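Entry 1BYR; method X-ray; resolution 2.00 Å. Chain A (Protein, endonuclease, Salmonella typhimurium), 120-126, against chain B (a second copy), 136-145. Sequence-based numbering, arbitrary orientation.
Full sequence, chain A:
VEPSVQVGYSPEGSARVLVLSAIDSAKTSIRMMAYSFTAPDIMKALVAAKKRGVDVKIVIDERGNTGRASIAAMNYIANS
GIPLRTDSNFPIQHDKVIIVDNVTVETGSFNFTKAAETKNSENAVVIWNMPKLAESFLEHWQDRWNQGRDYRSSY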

# COMPACT_ATOMS: atom_id res chain seq x y z
N ASN A 120 3.16 -7.13 11.49
CA ASN A 120 2.81 -5.74 11.26
C ASN A 120 1.33 -5.48 11.10
O ASN A 120 0.54 -6.39 10.84
N SER A 121 0.94 -4.22 11.28
CA SER A 121 -0.43 -3.84 11.01
C SER A 121 -0.34 -3.47 9.53
O SER A 121 0.56 -2.72 9.11
N GLU A 122 -1.23 -4.06 8.73
CA GLU A 122 -1.25 -3.82 7.29
C GLU A 122 -2.67 -3.92 6.79
O GLU A 122 -3.57 -4.35 7.50
N ASN A 123 -2.85 -3.51 5.54
CA ASN A 123 -4.14 -3.64 4.89
C ASN A 123 -3.83 -4.05 3.46
O ASN A 123 -2.82 -3.63 2.88
N ALA A 124 -4.67 -4.92 2.91
CA ALA A 124 -4.54 -5.33 1.52
C ALA A 124 -5.93 -5.24 0.95
O ALA A 124 -6.90 -5.64 1.60
N VAL A 125 -6.05 -4.68 -0.25
CA VAL A 125 -7.34 -4.60 -0.91
C VAL A 125 -7.26 -5.28 -2.26
O VAL A 125 -6.21 -5.30 -2.91
N VAL A 126 -8.37 -5.90 -2.66
CA VAL A 126 -8.45 -6.52 -3.97
C VAL A 126 -9.62 -5.88 -4.68
O VAL A 126 -10.76 -6.00 -4.25
N SER B 136 -15.37 -0.59 7.35
CA SER B 136 -14.48 -1.69 7.71
C SER B 136 -13.09 -1.12 8.01
O SER B 136 -12.44 -1.47 9.01
N PHE B 137 -12.63 -0.22 7.14
CA PHE B 137 -11.32 0.39 7.34
C PHE B 137 -11.32 1.20 8.63
O PHE B 137 -10.30 1.28 9.32
N LEU B 138 -12.46 1.80 8.94
CA LEU B 138 -12.61 2.60 10.17
C LEU B 138 -12.39 1.74 11.42
O LEU B 138 -11.76 2.18 12.38
N GLU B 139 -12.92 0.52 11.41
CA GLU B 139 -12.73 -0.38 12.53
C GLU B 139 -11.24 -0.67 12.70
O GLU B 139 -10.73 -0.79 13.81
N HIS B 140 -10.54 -0.77 11.57
CA HIS B 140 -9.09 -1.02 11.53
C HIS B 140 -8.38 0.20 12.12
O HIS B 140 -7.44 0.08 12.90
N TRP B 141 -8.84 1.39 11.73
CA TRP B 141 -8.26 2.64 12.22
C TRP B 141 -8.51 2.81 13.73
O TRP B 141 -7.61 3.16 14.50
N GLN B 142 -9.76 2.55 14.13
CA GLN B 142 -10.18 2.68 15.52
C GLN B 142 -9.42 1.78 16.48
O GLN B 142 -9.06 2.19 17.60
N ASP B 143 -9.18 0.55 16.05
CA ASP B 143 -8.44 -0.41 16.87
C ASP B 143 -7.01 0.05 17.12
O ASP B 143 -6.48 -0.08 18.22
N ARG B 144 -6.37 0.60 16.09
CA ARG B 144 -4.99 1.08 16.22
C ARG B 144 -4.95 2.37 17.03
O ARG B 144 -4.07 2.56 17.85
N TRP B 145 -5.91 3.26 16.80
CA TRP B 145 -6.00 4.52 17.54
C TRP B 145 -6.18 4.27 19.04
O TRP B 145 -5.48 4.84 19.88

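This is a small, mixed contact between a strand with the loop residue before it and a helix, from two copies of one protein, with an arginine-serine hydrogen-bond pair at one end and an apolar touch at the other. The axes of strand 122-126 and helix 136-145 approach to 10.7 Å and run almost antiparallel, at 173°, so the gap is bridged mainly by side chains; together the stretches bury 265 Å².

The side chains that reach the helix alternate along chain A. The CA-to-CB bonds of S121(A), N123(A) and V125(A) point toward the helix, whereas those of E122(A) and A124(A) point away; E122(A) contributes through its backbone O. On the helix, F137(B), H140(B) and R144(B) answer them, a spacing of three and four residues, which keeps all three on one side of the helix.

The polar end rests on S121(A), whose chi1 is t (177°). R144(B), with chi1 m, chi2 p and chi3 t, donates from NE to OG of S121(A) at 2.8 Å with an angle of 160°, and from NH2 to the same OG at 3.2 Å and a more bent 137°. The hydroxyl oxygen lies at the guanidinium edge, near its plane, as this forked arrangement requires. Within the helix, R144(B) NH1 also forms a salt bridge with D143(B) OD2 at 2.8 Å, so the guanidinium engages both chains.

H140(B), chi1 t, occupies the middle. Its CE1 lies 3.5 Å from S121(A) OG and 3.5 Å from the backbone O of E122(A), both oblique to the ring; its NE2 is hydrogen-bonded elsewhere in the structure.

At the other end, F137(B) starts sideways, but its ring comes nearer, with chi1 between wells at -104°. V125(A), chi1 m, brings CG1 to 3.8 Å from F137(B) CE2, meeting the ring edge. N123(A), chi1 p, also packs against F137(B).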

# COMPACT_ATOMS: atom_id res chain seq x y z
CB ASN A 120 3.50 -5.25 10.00
CG ASN A 120 5.01 -5.32 10.10
OD1 ASN A 120 5.57 -5.38 11.18
ND2 ASN A 120 5.67 -5.31 8.95
CB SER A 121 -0.86 -2.62 11.83
OG SER A 121 -2.18 -2.25 11.47
CB GLU A 122 -0.47 -4.90 6.51
CG GLU A 122 0.87 -5.30 7.06
CD GLU A 122 2.00 -4.50 6.48
OE1 GLU A 122 1.73 -3.52 5.76
OE2 GLU A 122 3.16 -4.84 6.76
CB ASN A 123 -4.92 -2.31 4.90
CG ASN A 123 -4.31 -1.26 3.99
OD1 ASN A 123 -3.38 -0.56 4.38
ND2 ASN A 123 -4.82 -1.16 2.78
CB ALA A 124 -4.02 -6.80 1.41
CB VAL A 125 -7.80 -3.13 -1.12
CG1 VAL A 125 -7.96 -2.45 0.23
CG2 VAL A 125 -6.80 -2.39 -1.99
CB VAL A 126 -8.65 -8.05 -3.89
CG1 VAL A 126 -8.80 -8.61 -5.30
CG2 VAL A 126 -7.44 -8.71 -3.21
CB SER B 136 -14.37 -2.71 6.57
OG SER B 136 -13.21 -3.49 6.75
CB PHE B 137 -10.96 1.29 6.16
CG PHE B 137 -9.95 0.68 5.24
CD1 PHE B 137 -8.59 0.77 5.51
CD2 PHE B 137 -10.35 0.01 4.09
CE1 PHE B 137 -7.65 0.22 4.66
CE2 PHE B 137 -9.41 -0.54 3.23
CZ PHE B 137 -8.06 -0.43 3.52
CB LEU B 138 -14.01 3.24 10.21
CG LEU B 138 -14.11 4.50 11.08
CD1 LEU B 138 -13.35 5.65 10.42
CD2 LEU B 138 -15.58 4.86 11.28
CB GLU B 139 -13.49 -1.69 12.30
CG GLU B 139 -14.99 -1.56 12.41
CD GLU B 139 -15.69 -2.87 12.07
OE1 GLU B 139 -15.04 -3.73 11.44
OE2 GLU B 139 -16.87 -3.04 12.43
CB HIS B 140 -8.67 -1.23 10.07
CG HIS B 140 -7.22 -1.51 9.87
ND1 HIS B 140 -6.59 -2.63 10.37
CD2 HIS B 140 -6.29 -0.89 9.10
CE1 HIS B 140 -5.34 -2.67 9.94
NE2 HIS B 140 -5.15 -1.63 9.16
CB TRP B 141 -8.87 3.83 11.47
CG TRP B 141 -8.36 5.15 11.94
CD1 TRP B 141 -7.31 5.84 11.42
CD2 TRP B 141 -8.81 5.89 13.08
NE1 TRP B 141 -7.08 6.97 12.18
CE2 TRP B 141 -7.99 7.03 13.20
CE3 TRP B 141 -9.85 5.70 14.01
CZ2 TRP B 141 -8.16 7.98 14.22
CZ3 TRP B 141 -10.01 6.64 15.03
CH2 TRP B 141 -9.16 7.77 15.12
CB GLN B 142 -11.67 2.38 15.62
CG GLN B 142 -12.27 2.76 16.94
CD GLN B 142 -12.29 4.25 17.15
OE1 GLN B 142 -11.74 4.76 18.12
NE2 GLN B 142 -12.90 4.96 16.22
CB ASP B 143 -8.43 -1.78 16.20
CG ASP B 143 -7.71 -2.81 17.02
OD1 ASP B 143 -8.34 -3.34 17.96
OD2 ASP B 143 -6.52 -3.07 16.75
CB ARG B 144 -4.40 1.32 14.83
CG ARG B 144 -3.79 0.06 14.15
CD ARG B 144 -4.61 -1.22 14.36
NE ARG B 144 -4.13 -2.31 13.50
CZ ARG B 144 -4.66 -3.54 13.47
NH1 ARG B 144 -5.70 -3.84 14.24
NH2 ARG B 144 -4.18 -4.44 12.62
CB TRP B 145 -7.17 5.36 17.00
CG TRP B 145 -7.57 6.51 17.88
CD1 TRP B 145 -8.56 6.52 18.83
CD2 TRP B 145 -7.04 7.84 17.86
NE1 TRP B 145 -8.66 7.76 19.40
CE2 TRP B 145 -7.74 8.59 18.82
CE3 TRP B 145 -6.03 8.47 17.12
CZ2 TRP B 145 -7.47 9.94 19.07
CZ3 TRP B 145 -5.76 9.82 17.37
CH2 TRP B 145 -6.48 10.53 18.33